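Regulatory protein MarR (Planctomyces limnophilus, PDB 3U2R) probably acts as a DNA-binding transcription factor of the MarR family, working through a winged helix-turn-helix domain. Local coordinates at residues R53-V58 / V104-T109; K32-E37 / E128-H133. All blocks are in the same frame, centred on the assembly; numbering follows the deposited sequence.

Contact 1 of 2, residues R53-V58 / V104-T109; sequences RLLRSV and VEVALT
The flat group that carries the contact between helix 53-58 and strand 104-108 is the peptide joining Val-106 to Ala-107; no aromatic ring takes part. Leu-55 lays both of its methyls on one face of this peptide: CD1 stands nearly straight over the carbonyl oxygen, while CD2 reaches it obliquely, 3.4 Å from Val-106 O. Arg-56 leads its guanidinium away from the strand, into a long, weak ion pair with Glu-120. Helix and strand cross almost at right angles (86°), their axes 7.3 Å apart, so a single helical position, Leu-55, does most of the work. Its CG is anti to the carbonyl carbon (chi1 -62°), which carries the branch over the strand, where CD1 meets Val-106 CG1 at 3.7 Å. Val-106 offers that methyl with CG1 anti to its own backbone N. Nearer the helix backbone, Leu-55 CB packs on Leu-108 CG at 3.9 Å, and Leu-108 CD1 touches CA and CB of Arg-56, each 3.8 Å away. Ile-68, Val-92 and Met-63 also pack on Leu-55, and Leu-113 and Leu-116 on Leu-108. One water links the two backbones, donating to Leu-55 O at 2.8 Å and accepting from Leu-108 N at the same length. On the helix itself, Ser-57 OG donates 2.6 Å to a lone pair of Leu-54 O. Helix 46-58 is thus packed on the middle strand of the small antiparallel sheet of the winged-helix fold. The segments share no direct hydrogen bond: methyl packing and shape hold them together, and the water supplies polar partners to a helix carbonyl and a strand N-H beside the apolar side chains.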
loop_
_atom_site.group_PDB
_atom_site.type_symbol
_atom_site.label_atom_id
_atom_site.label_comp_id
_atom_site.label_asym_id
_atom_site.label_seq_id
_atom_site.Cartn_x
_atom_site.Cartn_y
_atom_site.Cartn_z
ATOM N N ARG A 53 10.167 -12.187 26.620
ATOM C CA ARG A 53 9.682 -10.795 26.767
ATOM C C ARG A 53 8.835 -10.628 28.013
ATOM O O ARG A 53 8.872 -9.589 28.663
ATOM C CB ARG A 53 8.837 -10.381 25.551
ATOM C CG ARG A 53 9.615 -9.961 24.313
ATOM C CD ARG A 53 9.860 -8.472 24.297
ATOM N NE ARG A 53 8.639 -7.660 24.419
ATOM C CZ ARG A 53 7.785 -7.364 23.437
ATOM N NH1 ARG A 53 7.989 -7.817 22.208
ATOM N NH2 ARG A 53 6.718 -6.614 23.681
ATOM N N LEU A 54 8.001 -11.620 28.279
ATOM C CA LEU A 54 7.143 -11.628 29.473
ATOM C C LEU A 54 8.045 -11.685 30.725
ATOM O O LEU A 54 7.821 -10.939 31.677
ATOM C CB LEU A 54 6.205 -12.850 29.393
ATOM C CG LEU A 54 5.235 -13.125 30.520
ATOM C CD1 LEU A 54 4.204 -11.990 30.664
ATOM C CD2 LEU A 54 4.476 -14.396 30.247
ATOM N N LEU A 55 9.124 -12.493 30.690
ATOM C CA LEU A 55 9.982 -12.547 31.863
ATOM C C LEU A 55 10.794 -11.265 32.046
ATOM O O LEU A 55 11.141 -10.938 33.181
ATOM C CB LEU A 55 10.886 -13.799 31.877
ATOM C CG LEU A 55 10.117 -15.113 31.916
ATOM C CD1 LEU A 55 11.055 -16.288 31.895
ATOM C CD2 LEU A 55 9.205 -15.182 33.100
ATOM N N ARG A 56 11.079 -10.543 30.981
ATOM C CA ARG A 56 11.768 -9.245 31.074
ATOM C C ARG A 56 10.916 -8.223 31.809
ATOM O O ARG A 56 11.466 -7.450 32.581
ATOM C CB ARG A 56 12.158 -8.686 29.683
ATOM C CG ARG A 56 12.913 -7.317 29.786
ATOM C CD ARG A 56 13.734 -6.911 28.566
ATOM N NE ARG A 56 12.999 -6.898 27.288
ATOM C CZ ARG A 56 13.557 -6.634 26.091
ATOM N NH1 ARG A 56 12.826 -6.685 24.981
ATOM N NH2 ARG A 56 14.855 -6.337 25.997
ATOM N N SER A 57 9.570 -8.256 31.620
ATOM C CA SER A 57 8.661 -7.290 32.254
ATOM C C SER A 57 8.626 -7.394 33.768
ATOM O O SER A 57 8.193 -6.442 34.404
ATOM C CB SER A 57 7.239 -7.425 31.705
ATOM O OG SER A 57 6.604 -8.632 32.109
ATOM N N VAL A 58 9.054 -8.522 34.350
ATOM C CA VAL A 58 9.106 -8.710 35.808
ATOM C C VAL A 58 10.575 -8.864 36.312
ATOM O O VAL A 58 10.783 -8.828 37.520
ATOM C CB VAL A 58 8.207 -9.903 36.245
ATOM C CG1 VAL A 58 6.754 -9.652 35.828
ATOM C CG2 VAL A 58 8.692 -11.241 35.661
ATOM N N VAL A 104 7.323 -24.071 39.978
ATOM C CA VAL A 104 8.612 -23.704 39.436
ATOM C C VAL A 104 8.500 -22.258 38.929
ATOM O O VAL A 104 7.710 -21.994 38.030
ATOM C CB VAL A 104 9.077 -24.699 38.333
ATOM C CG1 VAL A 104 10.404 -24.227 37.690
ATOM C CG2 VAL A 104 9.213 -26.100 38.904
ATOM N N GLU A 105 9.216 -21.329 39.568
ATOM C CA GLU A 105 9.285 -19.940 39.137
ATOM C C GLU A 105 10.443 -19.836 38.164
ATOM O O GLU A 105 11.457 -20.502 38.349
ATOM C CB GLU A 105 9.469 -18.970 40.311
ATOM C CG GLU A 105 8.235 -18.907 41.188
ATOM C CD GLU A 105 8.258 -17.739 42.150
ATOM O OE1 GLU A 105 9.232 -17.643 42.930
ATOM O OE2 GLU A 105 7.322 -16.903 42.102
ATOM N N VAL A 106 10.258 -19.081 37.093
ATOM C CA VAL A 106 11.257 -18.915 36.037
ATOM C C VAL A 106 11.537 -17.431 35.914
ATOM O O VAL A 106 10.581 -16.679 35.785
ATOM C CB VAL A 106 10.668 -19.484 34.704
ATOM C CG1 VAL A 106 11.718 -19.499 33.591
ATOM C CG2 VAL A 106 10.088 -20.878 34.920
ATOM N N ALA A 107 12.819 -17.031 35.885
ATOM C CA ALA A 107 13.243 -15.659 35.693
ATOM C C ALA A 107 14.244 -15.595 34.522
ATOM O O ALA A 107 14.966 -16.568 34.205
ATOM C CB ALA A 107 13.894 -15.147 36.995
ATOM N N LEU A 108 14.351 -14.428 33.931
ATOM C CA LEU A 108 15.370 -14.217 32.899
ATOM C C LEU A 108 16.743 -14.162 33.546
ATOM O O LEU A 108 16.830 -13.784 34.701
ATOM C CB LEU A 108 15.184 -12.864 32.182
ATOM C CG LEU A 108 14.459 -12.715 30.905
ATOM C CD1 LEU A 108 14.816 -11.383 30.296
ATOM C CD2 LEU A 108 14.729 -13.840 29.922
ATOM N N THR A 109 17.784 -14.548 32.817
ATOM C CA THR A 109 19.216 -14.425 33.214
ATOM C C THR A 109 19.807 -13.259 32.471
ATOM O O THR A 109 19.157 -12.720 31.569
ATOM C CB THR A 109 19.981 -15.676 32.838
ATOM O OG1 THR A 109 19.867 -15.837 31.426
ATOM C CG2 THR A 109 19.465 -16.892 33.540
HETATM O O HOH W 1 12.607 -12.466 34.978
#

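Contact 2 of 2, residues K32-E37 / E128-H133; sequences KAIEEE and ERQLGH
Helices 18-40 and 110-148 belong to the helical dimerisation region of the MarR fold, and here they pass each other nearly antiparallel (153°), with axes 9.7 Å apart. Ile-34 is the apolar centre. Its CD1 reaches the opposing backbone, 3.7 Å from Gln-130 CA and 4.0 Å from Arg-129 O, and also touches His-133 CD2 at 3.9 Å. The CG2 branch, anti to the backbone N, rests on Gln-130 CG at 3.8 Å. Beside this packing, the extended chains of Glu-35 and Gln-130 cross at about a right angle. Gln-130 NE2 donates to Glu-35 OE2 over 3.1 Å, nearly straight at 160°, coming in from above the carboxylate plane. The same NE2 also bonds Met-31 O, while Gln-130 OE1 is held by His-127 ND1, so both ends of the amide are fixed and its flip is settled. An alanine in place of Gln-130 would remove these hydrogen bonds of the amide and the CG under Ile-34, and would probably leave the Glu-35 carboxylate less firmly placed. In the four-chain assembly His-133 NE2 bonds Glu-147 of the third subunit. A crossing in which one isoleucine packs on the carbon parts of polar side chains, while Glu-35 OE2 is shared with Thr-17 of the second subunit, is in keeping with the interlocked terminal helices of MarR dimers.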
loop_
_atom_site.group_PDB
_atom_site.type_symbol
_atom_site.label_atom_id
_atom_site.label_comp_id
_atom_site.label_asym_id
_atom_site.label_seq_id
_atom_site.Cartn_x
_atom_site.Cartn_y
_atom_site.Cartn_z
ATOM N N LYS A 32 3.155 -15.042 10.406
ATOM C CA LYS A 32 3.736 -16.230 11.065
ATOM C C LYS A 32 4.971 -16.725 10.335
ATOM O O LYS A 32 5.975 -17.101 10.964
ATOM C CB LYS A 32 2.690 -17.374 11.079
ATOM C CG LYS A 32 3.140 -18.642 11.795
ATOM C CD LYS A 32 2.889 -18.532 13.260
ATOM C CE LYS A 32 3.595 -19.607 14.050
ATOM N NZ LYS A 32 3.316 -20.947 13.484
ATOM N N ALA A 33 4.896 -16.776 8.989
ATOM C CA ALA A 33 6.062 -17.272 8.251
ATOM C C ALA A 33 7.315 -16.338 8.400
ATOM O O ALA A 33 8.441 -16.823 8.502
ATOM C CB ALA A 33 5.710 -17.417 6.800
ATOM N N ILE A 34 7.108 -15.031 8.451
ATOM C CA ILE A 34 8.215 -14.059 8.508
ATOM C C ILE A 34 8.875 -14.157 9.878
ATOM O O ILE A 34 10.086 -14.102 9.967
ATOM C CB ILE A 34 7.712 -12.615 8.179
ATOM C CG1 ILE A 34 7.387 -12.533 6.662
ATOM C CG2 ILE A 34 8.744 -11.508 8.606
ATOM C CD1 ILE A 34 6.602 -11.345 6.334
ATOM N N GLU A 35 8.086 -14.292 10.935
ATOM C CA GLU A 35 8.621 -14.488 12.304
ATOM C C GLU A 35 9.361 -15.796 12.443
ATOM O O GLU A 35 10.444 -15.865 13.039
ATOM C CB GLU A 35 7.469 -14.482 13.300
ATOM C CG GLU A 35 6.928 -13.103 13.486
ATOM C CD GLU A 35 5.772 -12.918 14.437
ATOM O OE1 GLU A 35 5.434 -13.888 15.149
ATOM O OE2 GLU A 35 5.444 -11.731 14.683
ATOM N N GLU A 36 8.786 -16.855 11.897
ATOM C CA GLU A 36 9.438 -18.171 11.981
ATOM C C GLU A 36 10.817 -18.072 11.317
ATOM O O GLU A 36 11.811 -18.423 11.939
ATOM C CB GLU A 36 8.558 -19.256 11.327
ATOM C CG GLU A 36 8.717 -20.676 11.828
ATOM C CD GLU A 36 7.505 -21.613 11.739
ATOM O OE1 GLU A 36 7.571 -22.705 12.349
ATOM O OE2 GLU A 36 6.531 -21.303 11.011
ATOM N N GLU A 37 10.911 -17.417 10.158
ATOM C CA GLU A 37 12.213 -17.320 9.509
ATOM C C GLU A 37 13.227 -16.510 10.310
ATOM O O GLU A 37 14.392 -16.878 10.327
ATOM C CB GLU A 37 12.072 -16.757 8.124
ATOM C CG GLU A 37 13.294 -16.997 7.249
ATOM C CD GLU A 37 14.014 -15.724 6.852
ATOM O OE1 GLU A 37 14.166 -15.485 5.630
ATOM O OE2 GLU A 37 14.372 -14.938 7.762
ATOM N N GLU A 128 8.494 -4.694 10.129
ATOM C CA GLU A 128 8.443 -3.868 8.921
ATOM C C GLU A 128 8.189 -4.746 7.655
ATOM O O GLU A 128 7.293 -4.434 6.848
ATOM C CB GLU A 128 9.708 -3.062 8.781
ATOM C CG GLU A 128 9.826 -1.974 9.850
ATOM C CD GLU A 128 11.213 -1.368 9.879
ATOM O OE1 GLU A 128 11.947 -1.610 8.907
ATOM O OE2 GLU A 128 11.494 -0.515 10.745
ATOM N N ARG A 129 8.851 -5.931 7.559
ATOM C CA ARG A 129 8.644 -6.824 6.392
ATOM C C ARG A 129 7.261 -7.395 6.396
ATOM O O ARG A 129 6.662 -7.518 5.333
ATOM C CB ARG A 129 9.674 -7.906 6.371
ATOM C CG ARG A 129 11.133 -7.315 6.167
ATOM C CD ARG A 129 12.046 -8.391 5.624
ATOM N NE ARG A 129 12.161 -9.494 6.558
ATOM C CZ ARG A 129 12.883 -9.480 7.687
ATOM N NH1 ARG A 129 13.578 -8.401 8.026
ATOM N NH2 ARG A 129 12.903 -10.547 8.491
ATOM N N GLN A 130 6.696 -7.651 7.574
ATOM C CA GLN A 130 5.307 -8.160 7.699
ATOM C C GLN A 130 4.328 -7.190 7.148
ATOM O O GLN A 130 3.467 -7.571 6.376
ATOM C CB GLN A 130 4.950 -8.392 9.160
ATOM C CG GLN A 130 5.614 -9.620 9.768
ATOM C CD GLN A 130 5.213 -9.851 11.196
ATOM O OE1 GLN A 130 5.032 -8.927 11.978
ATOM N NE2 GLN A 130 5.199 -11.095 11.621
ATOM N N LEU A 131 4.444 -5.922 7.585
ATOM C CA LEU A 131 3.546 -4.844 7.188
ATOM C C LEU A 131 3.634 -4.556 5.695
ATOM O O LEU A 131 2.606 -4.426 5.023
ATOM C CB LEU A 131 3.797 -3.604 7.998
ATOM C CG LEU A 131 3.470 -3.760 9.517
ATOM C CD1 LEU A 131 4.141 -2.655 10.305
ATOM C CD2 LEU A 131 1.988 -3.801 9.778
ATOM N N GLY A 132 4.844 -4.573 5.174
ATOM C CA GLY A 132 5.081 -4.426 3.747
ATOM C C GLY A 132 4.437 -5.508 2.912
ATOM O O GLY A 132 3.727 -5.219 1.942
ATOM N N HIS A 133 4.713 -6.741 3.250
ATOM C CA HIS A 133 4.124 -7.877 2.525
ATOM C C HIS A 133 2.623 -7.930 2.693
ATOM O O HIS A 133 1.958 -8.319 1.760
ATOM C CB HIS A 133 4.695 -9.204 2.995
ATOM C CG HIS A 133 5.987 -9.589 2.377
ATOM N ND1 HIS A 133 6.037 -10.172 1.125
ATOM C CD2 HIS A 133 7.231 -9.592 2.916
ATOM C CE1 HIS A 133 7.321 -10.376 0.877
ATOM N NE2 HIS A 133 8.084 -10.046 1.930
#

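How the contacts relate
Contact 1 is buried within the winged-helix part, whereas contact 2 is only partly buried, in the helical region next to other subunits. They lie on opposite sides of the chain's centre, with their own centres 26 Å apart and nearest atoms about 9 Å apart. They share no helix or strand, yet the chain joins them twice: helix 18-40 is followed by helix 46-58, and strand 103-108 by helix 110-148, with Thr-109 as its N-cap. Chemistry follows place. Leucine and valine methyls plus one bridging water serve contact 1; contact 2 adds a direct amide-carboxylate bond, and its touching residues Glu-35 and His-133 also bond other chains.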